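Serine hydrolase CCSP0084 (Cycloclasticus sp. P1, PDB 4I3F) probably hydrolyses esters and the carbon-carbon bonds of meta-cleavage products in aromatic hydrocarbon breakdown, as a serine hydrolase of the alpha/beta hydrolase fold. Local coordinates at residues F35-G40 / N58-W63; L67-E72 / L292-F297; S97-I102 / F214-S219. All coordinates share one frame; numbering follows the deposited sequence.

Interactions 1 and 2 join secondary elements of the alpha/beta hydrolase core. Interaction 3 joins that core to the helices inserted between strands 142-148 and 243-248, which probably form the cap. Interactions 1 and 2 are neighbours, with centres about 14 Å apart. They touch where Ala39 CB meets Ala71 CB at 3.6 Å, and helices 59-63 and 66-70 follow each other in the chain. Interaction 3 touches neither. Its centre is about 21 Å from that of interaction 1. It is about 30 Å from that of interaction 2, on the opposite side of the chain's centre. Interaction 1 is tied to the probable nucleophile elbow, since Asn62 is hydrogen-bonded to Asn124, the residue before Ser125.

Interaction 1 (F35-G40 / N58-W63); sequences FLNEAG and NAMSNW
Asn37 turns CG anti to its own carbonyl carbon (chi1 -58°), which carries the amide out from strand 32-39 to the start of helix 59-63. Met60 makes the same first turn, and the bend at chi2 (-50°) then lays SD over the amide. Met60 SD stands almost straight above Asn37 CG, at 3.6 Å. Met60 CG lies over the same face, between the oxygen and the nitrogen and slightly nearer the oxygen, 3.4 Å from Asn37 OD1. The two side chains thus run at a slant to each other, with the CG-SD bond of Met60 over one face of the amide.

In the alpha/beta hydrolase fold, strand 32-39 lies in the mixed sheet between strands 23-29 and 75-79. Helix 59-63 follows the loop after strand 46-50, which in this family usually contributes to the oxyanion hole.

The nitrogen end of the amide meets the helix differently. Asn37 ND2 packs on the methyl of Ala59, with 3.4 Å to CB. It also gives a hydrogen bond to a water at 3.0 Å, and the same water accepts from Met60 N at 3.1 Å. The water therefore links a strand side chain to a backbone N-H in the first turn of the helix, where no earlier turn supplies a carbonyl. Asp80 accepts from Ala59 N in a similar way. A second bond from Asn37 ND2 goes to Ala78 O on strand 75-79. Two acceptors thus hold the nitrogen and fix the rotation of the amide. Asn62 OD1, in the same helix, accepts from Gly52 N of the loop after strand 46-50 and from Asn124 ND2.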
loop_
_atom_site.group_PDB
_atom_site.type_symbol
_atom_site.label_atom_id
_atom_site.label_comp_id
_atom_site.label_asym_id
_atom_site.label_seq_id
_atom_site.Cartn_x
_atom_site.Cartn_y
_atom_site.Cartn_z
ATOM N N PHE A 35 -6.144 10.511 8.900
ATOM C CA PHE A 35 -5.263 10.248 10.029
ATOM C C PHE A 35 -3.859 10.057 9.479
ATOM O O PHE A 35 -3.649 9.261 8.564
ATOM C CB PHE A 35 -5.714 9.009 10.796
ATOM C CG PHE A 35 -4.843 8.693 11.979
ATOM C CD1 PHE A 35 -4.957 9.427 13.154
ATOM C CD2 PHE A 35 -3.899 7.678 11.907
ATOM C CE1 PHE A 35 -4.155 9.152 14.245
ATOM C CE2 PHE A 35 -3.094 7.393 12.991
ATOM C CZ PHE A 35 -3.220 8.130 14.165
ATOM N N LEU A 36 -2.904 10.803 10.025
ATOM C CA LEU A 36 -1.564 10.841 9.464
ATOM C C LEU A 36 -0.494 10.485 10.487
ATOM O O LEU A 36 -0.468 11.028 11.588
ATOM C CB LEU A 36 -1.286 12.238 8.910
ATOM C CG LEU A 36 0.103 12.456 8.317
ATOM C CD1 LEU A 36 0.270 11.648 7.042
ATOM C CD2 LEU A 36 0.358 13.934 8.075
ATOM N N ASN A 37 0.380 9.555 10.126
ATOM C CA ASN A 37 1.605 9.332 10.891
ATOM C C ASN A 37 2.785 10.029 10.207
ATOM O O ASN A 37 2.915 9.966 8.987
ATOM C CB ASN A 37 1.902 7.840 10.981
ATOM C CG ASN A 37 0.773 7.055 11.622
ATOM O OD1 ASN A 37 0.672 6.987 12.840
ATOM N ND2 ASN A 37 -0.068 6.437 10.799
ATOM N N GLU A 38 3.634 10.689 10.993
ATOM C CA GLU A 38 4.817 11.360 10.458
ATOM C C GLU A 38 6.063 11.063 11.281
ATOM O O GLU A 38 5.998 10.915 12.498
ATOM C CB GLU A 38 4.619 12.877 10.454
ATOM C CG GLU A 38 3.919 13.432 9.244
ATOM C CD GLU A 38 3.835 14.942 9.295
ATOM O OE1 GLU A 38 2.999 15.460 10.063
ATOM O OE2 GLU A 38 4.615 15.603 8.583
ATOM N N ALA A 39 7.211 11.015 10.621
ATOM C CA ALA A 39 8.481 10.961 11.340
ATOM C C ALA A 39 9.528 11.687 10.508
ATOM O O ALA A 39 9.322 11.894 9.310
ATOM C CB ALA A 39 8.891 9.524 11.600
ATOM N N GLY A 40 10.639 12.062 11.138
ATOM C CA GLY A 40 11.705 12.761 10.444
ATOM C C GLY A 40 11.230 14.090 9.886
ATOM O O GLY A 40 11.629 14.494 8.796
ATOM N N ASN A 58 -4.107 -0.536 8.059
ATOM C CA ASN A 58 -3.878 0.885 8.312
ATOM C C ASN A 58 -2.404 1.202 8.087
ATOM O O ASN A 58 -1.619 0.303 7.767
ATOM C CB ASN A 58 -4.401 1.328 9.702
ATOM C CG ASN A 58 -3.553 0.806 10.881
ATOM O OD1 ASN A 58 -3.743 1.229 12.022
ATOM N ND2 ASN A 58 -2.623 -0.087 10.610
ATOM N N ALA A 59 -2.025 2.465 8.236
ATOM C CA ALA A 59 -0.650 2.877 7.956
ATOM C C ALA A 59 0.353 2.156 8.845
ATOM O O ALA A 59 1.319 1.568 8.365
ATOM C CB ALA A 59 -0.509 4.379 8.108
ATOM N N MET A 60 0.135 2.204 10.152
ATOM C CA MET A 60 1.139 1.680 11.063
ATOM C C MET A 60 1.322 0.168 10.974
ATOM O O MET A 60 2.437 -0.317 11.150
ATOM C CB MET A 60 0.865 2.123 12.497
ATOM C CG MET A 60 1.106 3.605 12.697
ATOM S SD MET A 60 2.722 4.095 12.064
ATOM C CE MET A 60 3.747 3.261 13.266
ATOM N N SER A 61 0.252 -0.580 10.694
ATOM C CA SER A 61 0.382 -2.044 10.621
ATOM C C SER A 61 1.326 -2.427 9.483
ATOM O O SER A 61 2.048 -3.426 9.570
ATOM C CB SER A 61 -0.977 -2.740 10.457
ATOM O OG SER A 61 -1.560 -2.442 9.204
ATOM N N ASN A 62 1.338 -1.612 8.435
ATOM C CA ASN A 62 2.227 -1.819 7.304
ATOM C C ASN A 62 3.622 -1.265 7.543
ATOM O O ASN A 62 4.614 -1.926 7.246
ATOM C CB ASN A 62 1.672 -1.124 6.062
ATOM C CG ASN A 62 0.646 -1.946 5.334
ATOM O OD1 ASN A 62 0.725 -2.121 4.113
ATOM N ND2 ASN A 62 -0.340 -2.442 6.068
ATOM N N TRP A 63 3.694 -0.045 8.077
ATOM C CA TRP A 63 4.933 0.729 7.994
ATOM C C TRP A 63 5.661 0.961 9.315
ATOM O O TRP A 63 6.639 1.708 9.350
ATOM C CB TRP A 63 4.680 2.070 7.271
ATOM C CG TRP A 63 4.052 1.915 5.913
ATOM C CD1 TRP A 63 2.853 2.430 5.498
ATOM C CD2 TRP A 63 4.575 1.177 4.796
ATOM N NE1 TRP A 63 2.607 2.065 4.194
ATOM C CE2 TRP A 63 3.647 1.297 3.742
ATOM C CE3 TRP A 63 5.738 0.431 4.588
ATOM C CZ2 TRP A 63 3.850 0.698 2.488
ATOM C CZ3 TRP A 63 5.938 -0.167 3.346
ATOM C CH2 TRP A 63 4.997 -0.036 2.317
HETATM O O HOH W 1 -1.971 4.162 11.247
#

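Interaction 2 (L67-E72 / L292-F297); sequences LPFLAE and LTKLFF
Phe69 and Lys294 cross at about a right angle, joining two helices on one side of the alpha/beta hydrolase sheet. Helix 66-70 brings the aromatic ring, and the C-terminal helix 286-298 brings the lysine. The aliphatic part of Lys294 comes obliquely to the ring at CE2 and CZ. Its CB and CD each lie 3.6 Å from Phe69 CE2, and CD is also 3.8 Å from Phe69 CZ. The contact is made by carbon atoms, and NZ turns off from the ring.

Leu70 meets the same lysine on the side of the sheet. Here the two side chains lie alongside each other and run opposite ways, with Leu70 CD2 3.8 Å from Lys294 CB. The same methyl reaches Thr293 CG2 at 4.4 Å, a looser touch. Leu70 also packs on Ile47 and Leu49 of strand 46-50. Phe297 of the other helix packs on Ile47, so both helices rest on one strand.

Thr293 OG1 is hydrogen-bonded to Phe289 O, one turn back in its own helix. The Lys294 chain is extended until its last torsion, which bends (chi4 -81°) and places NZ in a salt bridge with Asp298 OD2.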
loop_
_atom_site.group_PDB
_atom_site.type_symbol
_atom_site.label_atom_id
_atom_site.label_comp_id
_atom_site.label_asym_id
_atom_site.label_seq_id
_atom_site.Cartn_x
_atom_site.Cartn_y
_atom_site.Cartn_z
ATOM N N LEU A 67 9.232 3.088 9.007
ATOM C CA LEU A 67 9.211 4.496 9.417
ATOM C C LEU A 67 10.423 4.944 10.242
ATOM O O LEU A 67 11.064 5.928 9.878
ATOM C CB LEU A 67 7.906 4.856 10.147
ATOM C CG LEU A 67 6.614 4.939 9.343
ATOM C CD1 LEU A 67 5.467 5.274 10.269
ATOM C CD2 LEU A 67 6.712 5.961 8.233
ATOM N N PRO A 68 10.741 4.238 11.349
ATOM C CA PRO A 68 11.884 4.694 12.150
ATOM C C PRO A 68 13.179 4.636 11.368
ATOM O O PRO A 68 14.046 5.492 11.554
ATOM C CB PRO A 68 11.952 3.671 13.293
ATOM C CG PRO A 68 10.605 3.084 13.371
ATOM C CD PRO A 68 10.109 3.049 11.956
ATOM N N PHE A 69 13.308 3.633 10.504
ATOM C CA PHE A 69 14.529 3.466 9.733
ATOM C C PHE A 69 14.686 4.589 8.719
ATOM O O PHE A 69 15.737 5.235 8.661
ATOM C CB PHE A 69 14.535 2.111 9.021
ATOM C CG PHE A 69 15.778 1.866 8.219
ATOM C CD1 PHE A 69 16.964 1.512 8.843
ATOM C CD2 PHE A 69 15.766 2.004 6.841
ATOM C CE1 PHE A 69 18.113 1.294 8.107
ATOM C CE2 PHE A 69 16.914 1.785 6.103
ATOM C CZ PHE A 69 18.083 1.426 6.731
ATOM N N LEU A 70 13.645 4.815 7.922
ATOM C CA LEU A 70 13.696 5.827 6.870
ATOM C C LEU A 70 13.761 7.239 7.454
ATOM O O LEU A 70 14.371 8.136 6.869
ATOM C CB LEU A 70 12.511 5.685 5.924
ATOM C CG LEU A 70 12.475 4.404 5.090
ATOM C CD1 LEU A 70 11.115 4.251 4.433
ATOM C CD2 LEU A 70 13.553 4.442 4.029
ATOM N N ALA A 71 13.158 7.426 8.625
ATOM C CA ALA A 71 13.132 8.746 9.254
ATOM C C ALA A 71 14.500 9.275 9.675
ATOM O O ALA A 71 14.624 10.460 9.982
ATOM C CB ALA A 71 12.171 8.774 10.425
ATOM N N GLU A 72 15.523 8.422 9.714
ATOM C CA GLU A 72 16.883 8.865 10.011
ATOM C C GLU A 72 17.370 9.844 8.945
ATOM O O GLU A 72 18.262 10.652 9.186
ATOM C CB GLU A 72 17.845 7.672 10.066
ATOM C CG GLU A 72 17.552 6.641 11.154
ATOM C CD GLU A 72 18.472 5.432 11.062
ATOM O OE1 GLU A 72 19.354 5.421 10.177
ATOM O OE2 GLU A 72 18.313 4.493 11.871
ATOM N N LEU A 292 17.074 -1.789 0.955
ATOM C CA LEU A 292 16.916 -1.648 -0.499
ATOM C C LEU A 292 16.162 -0.371 -0.850
ATOM O O LEU A 292 16.563 0.376 -1.752
ATOM C CB LEU A 292 16.204 -2.868 -1.097
ATOM C CG LEU A 292 16.126 -2.882 -2.615
ATOM C CD1 LEU A 292 17.511 -3.097 -3.210
ATOM C CD2 LEU A 292 15.172 -3.973 -3.070
ATOM N N THR A 293 15.084 -0.121 -0.114
ATOM C CA THR A 293 14.246 1.059 -0.320
ATOM C C THR A 293 15.015 2.346 -0.051
ATOM O O THR A 293 15.001 3.268 -0.880
ATOM C CB THR A 293 12.985 0.969 0.560
ATOM O OG1 THR A 293 12.210 -0.164 0.139
ATOM C CG2 THR A 293 12.132 2.240 0.456
ATOM N N LYS A 294 15.688 2.409 1.097
ATOM C CA LYS A 294 16.466 3.585 1.456
ATOM C C LYS A 294 17.575 3.861 0.452
ATOM O O LYS A 294 17.728 4.990 -0.027
ATOM C CB LYS A 294 17.067 3.438 2.856
ATOM C CG LYS A 294 17.870 4.661 3.280
ATOM C CD LYS A 294 18.751 4.384 4.496
ATOM C CE LYS A 294 19.563 5.609 4.898
ATOM N NZ LYS A 294 20.791 5.805 4.079
ATOM N N LEU A 295 18.349 2.827 0.129
ATOM C CA LEU A 295 19.461 2.996 -0.796
ATOM C C LEU A 295 18.970 3.390 -2.185
ATOM O O LEU A 295 19.668 4.111 -2.897
ATOM C CB LEU A 295 20.310 1.721 -0.858
ATOM C CG LEU A 295 20.983 1.328 0.454
ATOM C CD1 LEU A 295 21.491 -0.100 0.373
ATOM C CD2 LEU A 295 22.104 2.287 0.817
ATOM N N PHE A 296 17.780 2.930 -2.571
ATOM C CA PHE A 296 17.217 3.349 -3.850
ATOM C C PHE A 296 16.932 4.856 -3.828
ATOM O O PHE A 296 17.335 5.586 -4.734
ATOM C CB PHE A 296 15.960 2.550 -4.191
ATOM C CG PHE A 296 15.295 2.991 -5.469
ATOM C CD1 PHE A 296 15.897 2.759 -6.699
ATOM C CD2 PHE A 296 14.084 3.661 -5.440
ATOM C CE1 PHE A 296 15.290 3.177 -7.878
ATOM C CE2 PHE A 296 13.474 4.089 -6.612
ATOM C CZ PHE A 296 14.072 3.849 -7.830
ATOM N N PHE A 297 16.251 5.329 -2.789
ATOM C CA PHE A 297 15.971 6.759 -2.678
ATOM C C PHE A 297 17.261 7.566 -2.510
ATOM O O PHE A 297 17.342 8.724 -2.939
ATOM C CB PHE A 297 14.985 7.045 -1.531
ATOM C CG PHE A 297 13.567 6.581 -1.805
ATOM C CD1 PHE A 297 12.984 6.748 -3.055
ATOM C CD2 PHE A 297 12.819 5.976 -0.801
ATOM C CE1 PHE A 297 11.676 6.315 -3.297
ATOM C CE2 PHE A 297 11.517 5.550 -1.030
ATOM C CZ PHE A 297 10.941 5.724 -2.284
#

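Interaction 3 (S97-I102 / F214-S219); sequences SHWIDI and FEAMFS
The backbone CA of Met217 and its CG both lie over one face of the Trp99 indole. Met217 CG sits above the five-membered ring, 3.8 Å from its centroid and only 10° off the ring normal, a CH-pi contact. Met217 SD stands above the six-membered ring, 5.1 Å from that centroid, a Met-aromatic contact at some distance. The chain is extended beyond CG (chi2 168°), which carries SD out over the six-membered ring while lifting it off the face. Met217 CA is 3.4 Å from Trp99 CD1.

Ala216 meets the nitrogen end of the indole. Its CB is 4.1 Å from Trp99 NE1 and its carbonyl oxygen lies obliquely to the ring. The hydrogen bond of NE1 goes instead to Pro93 O, which helps fix the rotation of the buried indole.

Trp99 belongs to helix 96-113 of the core, and Met217 to the last turn of helix 208-217, in the insertion that probably forms the cap. The junction is tied further by a hydrogen bond between Met217 O and Thr96 OG1 and by backbone bonding of Ala216 with Gly95. Met217 also touches Trp103 of helix 96-113 and Phe84 of a loop.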
loop_
_atom_site.group_PDB
_atom_site.type_symbol
_atom_site.label_atom_id
_atom_site.label_comp_id
_atom_site.label_asym_id
_atom_site.label_seq_id
_atom_site.Cartn_x
_atom_site.Cartn_y
_atom_site.Cartn_z
ATOM N N SER A 97 -13.405 1.670 -8.950
ATOM C CA SER A 97 -12.892 2.793 -9.742
ATOM C C SER A 97 -13.111 4.132 -9.021
ATOM O O SER A 97 -12.260 5.025 -9.068
ATOM C CB SER A 97 -13.496 2.816 -11.148
ATOM O OG SER A 97 -14.855 3.182 -11.126
ATOM N N HIS A 98 -14.240 4.251 -8.331
ATOM C CA HIS A 98 -14.558 5.469 -7.598
ATOM C C HIS A 98 -13.711 5.646 -6.354
ATOM O O HIS A 98 -13.416 6.776 -5.955
ATOM C CB HIS A 98 -16.045 5.481 -7.271
ATOM C CG HIS A 98 -16.889 5.202 -8.467
ATOM N ND1 HIS A 98 -16.877 6.018 -9.575
ATOM C CD2 HIS A 98 -17.719 4.174 -8.760
ATOM C CE1 HIS A 98 -17.688 5.520 -10.492
ATOM N NE2 HIS A 98 -18.211 4.401 -10.023
ATOM N N TRP A 99 -13.301 4.538 -5.746
ATOM C CA TRP A 99 -12.411 4.626 -4.599
ATOM C C TRP A 99 -11.011 5.021 -5.049
ATOM O O TRP A 99 -10.341 5.798 -4.375
ATOM C CB TRP A 99 -12.414 3.326 -3.793
ATOM C CG TRP A 99 -13.568 3.255 -2.861
ATOM C CD1 TRP A 99 -14.782 2.678 -3.100
ATOM C CD2 TRP A 99 -13.645 3.820 -1.545
ATOM N NE1 TRP A 99 -15.602 2.839 -2.012
ATOM C CE2 TRP A 99 -14.923 3.529 -1.039
ATOM C CE3 TRP A 99 -12.744 4.525 -0.739
ATOM C CZ2 TRP A 99 -15.335 3.921 0.238
ATOM C CZ3 TRP A 99 -13.157 4.926 0.528
ATOM C CH2 TRP A 99 -14.438 4.618 1.005
ATOM N N ILE A 100 -10.578 4.521 -6.203
ATOM C CA ILE A 100 -9.284 4.936 -6.742
ATOM C C ILE A 100 -9.246 6.457 -6.956
ATOM O O ILE A 100 -8.252 7.106 -6.620
ATOM C CB ILE A 100 -8.927 4.186 -8.048
ATOM C CG1 ILE A 100 -8.619 2.722 -7.741
ATOM C CG2 ILE A 100 -7.720 4.827 -8.726
ATOM C CD1 ILE A 100 -8.755 1.784 -8.948
ATOM N N ASP A 101 -10.328 7.026 -7.483
ATOM C CA ASP A 101 -10.425 8.478 -7.652
ATOM C C ASP A 101 -10.243 9.195 -6.313
ATOM O O ASP A 101 -9.480 10.159 -6.206
ATOM C CB ASP A 101 -11.769 8.860 -8.279
ATOM C CG ASP A 101 -11.882 8.445 -9.743
ATOM O OD1 ASP A 101 -10.838 8.201 -10.386
ATOM O OD2 ASP A 101 -13.026 8.375 -10.247
ATOM N N ILE A 102 -10.937 8.699 -5.292
ATOM C CA ILE A 102 -10.815 9.219 -3.928
ATOM C C ILE A 102 -9.398 9.067 -3.353
ATOM O O ILE A 102 -8.875 9.999 -2.724
ATOM C CB ILE A 102 -11.838 8.532 -2.984
ATOM C CG1 ILE A 102 -13.232 9.111 -3.192
ATOM C CG2 ILE A 102 -11.415 8.678 -1.529
ATOM C CD1 ILE A 102 -14.355 8.297 -2.546
ATOM N N PHE A 214 -14.878 -0.918 3.721
ATOM C CA PHE A 214 -14.094 -1.945 3.027
ATOM C C PHE A 214 -15.005 -2.721 2.079
ATOM O O PHE A 214 -14.620 -3.037 0.950
ATOM C CB PHE A 214 -13.449 -2.905 4.040
ATOM C CG PHE A 214 -12.480 -3.893 3.425
ATOM C CD1 PHE A 214 -11.134 -3.582 3.316
ATOM C CD2 PHE A 214 -12.917 -5.130 2.975
ATOM C CE1 PHE A 214 -10.238 -4.489 2.756
ATOM C CE2 PHE A 214 -12.033 -6.037 2.409
ATOM C CZ PHE A 214 -10.698 -5.720 2.300
ATOM N N GLU A 215 -16.209 -3.036 2.542
ATOM C CA GLU A 215 -17.183 -3.733 1.707
ATOM C C GLU A 215 -17.535 -2.913 0.467
ATOM O O GLU A 215 -17.772 -3.461 -0.609
ATOM C CB GLU A 215 -18.454 -4.045 2.505
ATOM C CG GLU A 215 -18.251 -5.063 3.624
ATOM C CD GLU A 215 -19.522 -5.308 4.430
ATOM O OE1 GLU A 215 -19.771 -6.470 4.802
ATOM O OE2 GLU A 215 -20.265 -4.341 4.701
ATOM N N ALA A 216 -17.563 -1.595 0.626
ATOM C CA ALA A 216 -17.941 -0.710 -0.467
ATOM C C ALA A 216 -16.838 -0.574 -1.520
ATOM O O ALA A 216 -17.130 -0.359 -2.701
ATOM C CB ALA A 216 -18.348 0.653 0.071
ATOM N N MET A 217 -15.582 -0.696 -1.089
ATOM C CA MET A 217 -14.435 -0.567 -1.988
ATOM C C MET A 217 -14.386 -1.639 -3.052
ATOM O O MET A 217 -13.943 -1.385 -4.175
ATOM C CB MET A 217 -13.139 -0.706 -1.213
ATOM C CG MET A 217 -12.874 0.388 -0.262
ATOM S SD MET A 217 -11.514 -0.089 0.802
ATOM C CE MET A 217 -11.678 1.247 1.991
ATOM N N PHE A 218 -14.785 -2.849 -2.677
ATOM C CA PHE A 218 -14.648 -3.989 -3.564
ATOM C C PHE A 218 -15.995 -4.656 -3.783
ATOM O O PHE A 218 -16.076 -5.870 -3.970
ATOM C CB PHE A 218 -13.598 -4.962 -3.012
ATOM C CG PHE A 218 -12.283 -4.293 -2.683
ATOM C CD1 PHE A 218 -11.484 -3.788 -3.699
ATOM C CD2 PHE A 218 -11.876 -4.134 -1.366
ATOM C CE1 PHE A 218 -10.285 -3.153 -3.414
ATOM C CE2 PHE A 218 -10.670 -3.508 -1.066
ATOM C CZ PHE A 218 -9.877 -3.015 -2.094
ATOM N N SER A 219 -17.041 -3.833 -3.789
ATOM C CA SER A 219 -18.420 -4.296 -3.940
ATOM C C SER A 219 -18.689 -4.957 -5.293
ATOM O O SER A 219 -19.631 -5.737 -5.436
ATOM C CB SER A 219 -19.398 -3.135 -3.734
ATOM O OG SER A 219 -19.170 -2.105 -4.676
#